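Local coordinates for putative periplasmic protein ydgH (Salmonella enterica subsp. enterica serovar Typhimurium, PDB 4EVU), which is of unknown function but is probably a secreted or periplasmic protein, represented here by its C-terminal DUF1471 (YdgH/BhsA/McbA-like) domain, at residues Lys5-Lys11 against Ala48-Ile53; Phe20-Phe25 against Arg42-Ala48. All coordinates share one frame; numbering follows the deposited sequence. Where two conformers were deposited one is given.

Contact 1: Lys5-Lys11 against Ala48-Ile53; sequences KVEELNK and AKYYHI
Y51 lays one face of its ring against the backbone of E8 where strand 7-8, outermost in this chain's mixed four-stranded sheet, runs parallel to the start of strand 50-57. The CA of E8 stands 4.1 Å from the centroid of the Y51 ring, a CH-pi contact nearly over the ring face. Y51 CG sits between its backbone N and carbonyl carbon (chi1 67°), which swings the ring toward the neighbouring strand; there V6 CG1 meets its edge, 3.6 Å from Y51 CD2, crossing at about a right angle. V6 also packs on A43 and A44 of helix 32-45. On the other face of the sheet E7 and Y50 lie side by side, carboxylate and ring planes 86° apart, with E7 OE1 at the ring edge. L9 crosses Y50 instead, CD1 resting 3.8 Å from Y50 CB. Three backbone bonds hold the strands: E7 N to K49 O, Y51 N to E7 O and L9 N to Y51 O. K49 and Y50 form a classic beta bulge opposite Y71 of strand 63-71. The carboxylate of E8 reaches across the dimer interface, where its OE2 accepts a hydrogen bond from the backbone N of M32 in the second subunit; a water joins the same oxygen to L9 O and I53 N. Beyond the paired residues, the H52 side chain takes over: H52 ND1 donates to L9 O at 3.0 Å, the oxygen near the imidazole plane but the nitrogen 49° above the carbonyl plane.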
loop_
_atom_site.group_PDB
_atom_site.type_symbol
_atom_site.label_atom_id
_atom_site.label_comp_id
_atom_site.label_asym_id
_atom_site.label_seq_id
_atom_site.Cartn_x
_atom_site.Cartn_y
_atom_site.Cartn_z
ATOM N N LYS B 5 -1.472 17.823 -8.671
ATOM C CA LYS B 5 -1.454 16.432 -9.209
ATOM C C LYS B 5 -2.520 15.560 -8.534
ATOM O O LYS B 5 -3.334 16.060 -7.762
ATOM C CB LYS B 5 -0.059 15.822 -9.043
ATOM C CG LYS B 5 0.401 15.592 -7.614
ATOM C CD LYS B 5 1.914 15.295 -7.588
ATOM C CE LYS B 5 2.441 15.025 -6.166
ATOM N NZ LYS B 5 3.939 14.992 -6.098
ATOM N N VAL B 6 -2.504 14.264 -8.834
ATOM C CA VAL B 6 -3.511 13.321 -8.303
ATOM C C VAL B 6 -3.128 12.940 -6.881
ATOM O O VAL B 6 -1.963 12.608 -6.613
ATOM C CB VAL B 6 -3.624 12.063 -9.180
ATOM C CG1 VAL B 6 -4.551 11.037 -8.536
ATOM C CG2 VAL B 6 -4.111 12.447 -10.602
ATOM N N GLU B 7 -4.084 13.037 -5.969
ATOM C CA GLU B 7 -3.807 12.790 -4.557
ATOM C C GLU B 7 -4.648 11.635 -4.000
ATOM O O GLU B 7 -5.810 11.426 -4.355
ATOM C CB GLU B 7 -4.100 14.039 -3.719
ATOM C CG GLU B 7 -3.271 15.279 -3.997
ATOM C CD GLU B 7 -3.989 16.548 -3.527
ATOM O OE1 GLU B 7 -4.581 16.553 -2.416
ATOM O OE2 GLU B 7 -3.991 17.543 -4.283
ATOM N N GLU B 8 -4.025 10.876 -3.123
ATOM C CA GLU B 8 -4.695 9.833 -2.390
ATOM C C GLU B 8 -5.482 10.447 -1.220
ATOM O O GLU B 8 -4.952 11.294 -0.493
ATOM C CB GLU B 8 -3.669 8.838 -1.796
ATOM C CG GLU B 8 -4.355 7.620 -1.181
ATOM C CD GLU B 8 -3.423 6.599 -0.566
ATOM O OE1 GLU B 8 -2.270 6.929 -0.186
ATOM O OE2 GLU B 8 -3.892 5.446 -0.424
ATOM N N LEU B 9 -6.723 10.002 -1.033
ATOM C CA LEU B 9 -7.545 10.421 0.094
ATOM C C LEU B 9 -7.545 9.392 1.194
ATOM O O LEU B 9 -7.458 8.176 0.927
ATOM C CB LEU B 9 -9.007 10.533 -0.335
ATOM C CG LEU B 9 -9.315 11.509 -1.438
ATOM C CD1 LEU B 9 -10.727 11.273 -1.934
ATOM C CD2 LEU B 9 -9.122 12.934 -0.959
ATOM N N ASN B 10 -7.696 9.847 2.422
ATOM C CA ASN B 10 -7.934 8.946 3.522
ATOM C C ASN B 10 -9.435 8.621 3.652
ATOM O O ASN B 10 -10.268 9.212 2.963
ATOM C CB ASN B 10 -7.308 9.458 4.817
ATOM C CG ASN B 10 -7.929 10.696 5.332
ATOM O OD1 ASN B 10 -9.094 10.984 5.108
ATOM N ND2 ASN B 10 -7.118 11.480 6.032
ATOM N N LYS B 11 -9.758 7.665 4.508
ATOM C CA LYS B 11 -11.121 7.174 4.641
ATOM C C LYS B 11 -12.112 8.295 4.981
ATOM O O LYS B 11 -13.218 8.326 4.423
ATOM C CB LYS B 11 -11.170 6.057 5.691
ATOM C CG LYS B 11 -12.537 5.509 6.039
ATOM C CD LYS B 11 -12.466 4.488 7.201
ATOM C CE LYS B 11 -13.867 3.904 7.585
ATOM N NZ LYS B 11 -13.887 3.099 8.881
ATOM N N ALA B 48 -9.476 11.902 -12.966
ATOM C CA ALA B 48 -9.716 12.080 -11.542
ATOM C C ALA B 48 -8.636 12.990 -10.997
ATOM O O ALA B 48 -7.502 12.983 -11.500
ATOM C CB ALA B 48 -9.655 10.733 -10.809
ATOM N N LYS B 49 -9.001 13.750 -9.975
ATOM C CA LYS B 49 -8.051 14.521 -9.172
ATOM C C LYS B 49 -7.669 13.790 -7.878
ATOM O O LYS B 49 -6.615 14.070 -7.309
ATOM C CB LYS B 49 -8.655 15.892 -8.849
ATOM C CG LYS B 49 -8.981 16.749 -10.077
ATOM C CD LYS B 49 -7.779 17.517 -10.568
ATOM C CE LYS B 49 -8.166 18.812 -11.297
ATOM N NZ LYS B 49 -6.986 19.587 -11.811
ATOM N N TYR B 50 -8.486 12.832 -7.430
ATOM C CA TYR B 50 -8.252 12.120 -6.187
ATOM C C TYR B 50 -8.657 10.673 -6.374
ATOM O O TYR B 50 -9.516 10.373 -7.209
ATOM C CB TYR B 50 -9.066 12.668 -5.016
ATOM C CG TYR B 50 -8.977 14.153 -4.870
ATOM C CD1 TYR B 50 -7.895 14.735 -4.218
ATOM C CD2 TYR B 50 -9.909 14.981 -5.467
ATOM C CE1 TYR B 50 -7.779 16.131 -4.115
ATOM C CE2 TYR B 50 -9.811 16.343 -5.379
ATOM C CZ TYR B 50 -8.755 16.926 -4.717
ATOM O OH TYR B 50 -8.720 18.328 -4.661
ATOM N N TYR B 51 -8.084 9.799 -5.551
ATOM C CA TYR B 51 -8.536 8.417 -5.476
ATOM C C TYR B 51 -8.518 7.934 -4.030
ATOM O O TYR B 51 -7.814 8.484 -3.204
ATOM C CB TYR B 51 -7.701 7.489 -6.380
ATOM C CG TYR B 51 -6.284 7.356 -5.929
ATOM C CD1 TYR B 51 -5.909 6.395 -5.017
ATOM C CD2 TYR B 51 -5.308 8.211 -6.428
ATOM C CE1 TYR B 51 -4.587 6.261 -4.588
ATOM C CE2 TYR B 51 -3.992 8.089 -5.989
ATOM C CZ TYR B 51 -3.642 7.100 -5.080
ATOM O OH TYR B 51 -2.337 7.004 -4.645
ATOM N N HIS B 52 -9.268 6.872 -3.769
ATOM C CA HIS B 52 -9.281 6.223 -2.478
ATOM C C HIS B 52 -9.312 4.722 -2.702
ATOM O O HIS B 52 -10.204 4.189 -3.367
ATOM C CB HIS B 52 -10.491 6.623 -1.641
ATOM C CG HIS B 52 -10.549 5.942 -0.332
ATOM N ND1 HIS B 52 -9.590 6.108 0.643
ATOM C CD2 HIS B 52 -11.409 5.010 0.128
ATOM C CE1 HIS B 52 -9.879 5.307 1.657
ATOM N NE2 HIS B 52 -10.987 4.650 1.378
ATOM N N ILE B 53 -8.274 4.029 -2.198
ATOM C CA ILE B 53 -8.202 2.590 -2.335
ATOM C C ILE B 53 -9.309 1.926 -1.510
ATOM O O ILE B 53 -9.483 2.218 -0.343
ATOM C CB ILE B 53 -6.781 2.031 -1.965
ATOM C CG1 ILE B 53 -5.672 2.627 -2.923
ATOM C CG2 ILE B 53 -6.797 0.491 -1.925
ATOM C CD1 ILE B 53 -4.317 2.035 -2.909
HETATM O O HOH W 1 -5.493 16.585 -6.808
HETATM O O HOH W 2 -6.583 5.345 -0.288
#

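Contact 2: Phe20-Phe25 against Arg42-Ala48; sequences FDSVKF and RAAKKGA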
loop_
_atom_site.group_PDB
_atom_site.type_symbol
_atom_site.label_atom_id
_atom_site.label_comp_id
_atom_site.label_asym_id
_atom_site.label_seq_id
_atom_site.Cartn_x
_atom_site.Cartn_y
_atom_site.Cartn_z
ATOM N N PHE B 20 -16.938 9.092 -9.089
ATOM C CA PHE B 20 -17.543 9.001 -10.412
ATOM C C PHE B 20 -17.213 7.747 -11.198
ATOM O O PHE B 20 -17.835 7.474 -12.223
ATOM C CB PHE B 20 -17.200 10.246 -11.274
ATOM C CG PHE B 20 -15.759 10.288 -11.744
ATOM C CD1 PHE B 20 -15.405 9.784 -12.986
ATOM C CD2 PHE B 20 -14.765 10.830 -10.963
ATOM C CE1 PHE B 20 -14.068 9.824 -13.439
ATOM C CE2 PHE B 20 -13.442 10.853 -11.407
ATOM C CZ PHE B 20 -13.099 10.352 -12.621
ATOM N N ASP B 21 -16.238 7.008 -10.718
ATOM C CA ASP B 21 -15.747 5.816 -11.409
ATOM C C ASP B 21 -14.788 5.093 -10.451
ATOM O O ASP B 21 -14.546 5.579 -9.353
ATOM C CB ASP B 21 -15.012 6.179 -12.714
ATOM C CG ASP B 21 -14.973 5.033 -13.749
ATOM O OD1 ASP B 21 -15.372 3.900 -13.460
ATOM O OD2 ASP B 21 -14.595 5.319 -14.904
ATOM N N SER B 22 -14.263 3.949 -10.869
ATOM C CA SER B 22 -13.186 3.315 -10.136
ATOM C C SER B 22 -12.202 2.667 -11.109
ATOM O O SER B 22 -12.470 2.563 -12.295
ATOM C CB SER B 22 -13.745 2.302 -9.115
ATOM O OG SER B 22 -14.488 1.302 -9.765
ATOM N N VAL B 23 -11.043 2.292 -10.584
ATOM C CA VAL B 23 -10.056 1.527 -11.337
ATOM C C VAL B 23 -9.852 0.218 -10.538
ATOM O O VAL B 23 -9.886 0.202 -9.306
ATOM C CB VAL B 23 -8.698 2.241 -11.479
ATOM C CG1 VAL B 23 -8.829 3.485 -12.260
ATOM C CG2 VAL B 23 -8.113 2.555 -10.181
ATOM N N LYS B 24 -9.662 -0.869 -11.280
ATOM C CA LYS B 24 -9.448 -2.190 -10.684
ATOM C C LYS B 24 -8.524 -2.952 -11.595
ATOM O O LYS B 24 -8.787 -3.102 -12.764
ATOM C CB LYS B 24 -10.782 -2.899 -10.543
ATOM C CG LYS B 24 -10.729 -4.082 -9.625
ATOM C CD LYS B 24 -10.469 -5.371 -10.388
ATOM C CE LYS B 24 -10.205 -6.522 -9.407
ATOM N NZ LYS B 24 -10.000 -7.795 -10.168
ATOM N N PHE B 25 -7.423 -3.429 -11.045
ATOM C CA PHE B 25 -6.408 -4.076 -11.843
ATOM C C PHE B 25 -5.480 -4.921 -10.979
ATOM O O PHE B 25 -5.483 -4.810 -9.768
ATOM C CB PHE B 25 -5.579 -3.036 -12.607
ATOM C CG PHE B 25 -4.747 -2.135 -11.730
ATOM C CD1 PHE B 25 -3.384 -2.358 -11.557
ATOM C CD2 PHE B 25 -5.336 -1.077 -11.075
ATOM C CE1 PHE B 25 -2.632 -1.539 -10.745
ATOM C CE2 PHE B 25 -4.612 -0.259 -10.240
ATOM C CZ PHE B 25 -3.251 -0.458 -10.085
ATOM N N ARG B 42 -3.536 5.614 -13.435
ATOM C CA ARG B 42 -4.807 5.168 -13.973
ATOM C C ARG B 42 -5.917 6.139 -13.626
ATOM O O ARG B 42 -6.841 6.352 -14.423
ATOM C CB ARG B 42 -5.131 3.768 -13.476
ATOM C CG ARG B 42 -4.258 2.680 -14.142
ATOM C CD ARG B 42 -4.243 1.399 -13.358
ATOM N NE ARG B 42 -3.449 0.308 -13.925
ATOM C CZ ARG B 42 -3.926 -0.669 -14.694
ATOM N NH1 ARG B 42 -5.193 -0.669 -15.115
ATOM N NH2 ARG B 42 -3.101 -1.631 -15.096
ATOM N N ALA B 43 -5.818 6.729 -12.449
ATOM C CA ALA B 43 -6.763 7.754 -12.033
ATOM C C ALA B 43 -6.655 8.968 -12.955
ATOM O O ALA B 43 -7.649 9.542 -13.402
ATOM C CB ALA B 43 -6.490 8.158 -10.551
ATOM N N ALA B 44 -5.426 9.394 -13.183
ATOM C CA ALA B 44 -5.200 10.556 -14.060
ATOM C C ALA B 44 -5.764 10.275 -15.448
ATOM O O ALA B 44 -6.280 11.177 -16.080
ATOM C CB ALA B 44 -3.722 10.913 -14.153
ATOM N N LYS B 45 -5.578 9.073 -15.971
ATOM C CA LYS B 45 -6.050 8.779 -17.334
ATOM C C LYS B 45 -7.583 8.923 -17.434
ATOM O O LYS B 45 -8.109 9.220 -18.498
ATOM C CB LYS B 45 -5.634 7.367 -17.802
ATOM C CG LYS B 45 -4.162 7.176 -18.104
ATOM C CD LYS B 45 -3.824 5.756 -18.553
ATOM C CE LYS B 45 -2.405 5.685 -19.073
ATOM N NZ LYS B 45 -2.009 4.290 -19.409
ATOM N N LYS B 46 -8.285 8.663 -16.330
ATOM C CA LYS B 46 -9.765 8.763 -16.289
ATOM C C LYS B 46 -10.279 10.130 -15.855
ATOM O O LYS B 46 -11.498 10.331 -15.699
ATOM C CB LYS B 46 -10.369 7.660 -15.412
ATOM C CG LYS B 46 -10.158 6.280 -16.009
ATOM C CD LYS B 46 -10.676 5.172 -15.130
ATOM C CE LYS B 46 -10.890 3.868 -15.878
ATOM N NZ LYS B 46 -12.322 3.778 -16.301
ATOM N N GLY B 47 -9.390 11.093 -15.689
ATOM C CA GLY B 47 -9.807 12.428 -15.311
ATOM C C GLY B 47 -10.010 12.737 -13.856
ATOM O O GLY B 47 -10.665 13.733 -13.520
ATOM N N ALA B 48 -9.476 11.902 -12.966
ATOM C CA ALA B 48 -9.716 12.080 -11.542
ATOM C C ALA B 48 -8.636 12.990 -10.997
ATOM O O ALA B 48 -7.502 12.983 -11.500
ATOM C CB ALA B 48 -9.655 10.733 -10.809
#
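Strand residues 21-25 pack against the last turn of helix 32-45, the CA atoms of V23 and R42 6.9 Å apart, and the helix then ends in a Schellman motif, with A48 N bonded to A43 O, G47 N to A44 O, and G47 at positive phi as the C-prime residue. R42 and F25 stack. The guanidinium lies on one face of the F25 ring, planes 5° apart and centres 3.9 Å apart, a stacked cation-pi pair in which R42 CZ comes within 3.4 Å of F25 CG. With the chain extended from CG to NE, R42 CD comes to lie over the same face, 3.7 Å from the F25 centroid, as a CH-pi contact. F25 CG lies between the backbone N and the carbonyl carbon (chi1 66°), an orientation that presents the ring face to the arginine. V23 CG1 touches both R42 CB and, at 3.8 Å, K46 CD. Beyond it the K46 chain runs past V23 in the opposite direction and bends at its last torsion (chi4 -95°), bringing NZ to D21 OD2 at 3.1 Å. In this salt bridge the ammonium nitrogen meets OD2 from above the carboxylate plane, while D21 OD1 takes a weak bond from S22 N. F20 closes the other end, edge first: its CE1 lies 3.5 Å from K46 O and its CE2 3.8 Å from A48 CB. The strand pairs with strand 63-71 through F20, D21, V23 and F25, and L70 of that strand packs against F20, A43 and K46; earlier in helix 32-45, I35, Q38 and V39 pack against F25.

Overall arrangement
Contact 1 and contact 2 have centres about 10 Å apart and draw on the same mixed sheet, whose order is 7-8, 50-57, 63-71, 21-28. Contact 1 joins the outermost strand 7-8 to strand 50-57, whereas contact 2 seats the end of helix 32-45 on the other outermost strand, 21-28. Along the chain, contact 2 is nested inside the loop closed by contact 1, and A48 belongs to both, in the link from the helix to strand 50-57. They also touch directly, V6 CG2 lying 3.9 Å from A44 CB. One helix thus packs against strand 21-28 and against V6, just before strand 7-8, while contact 1 also faces the second subunit.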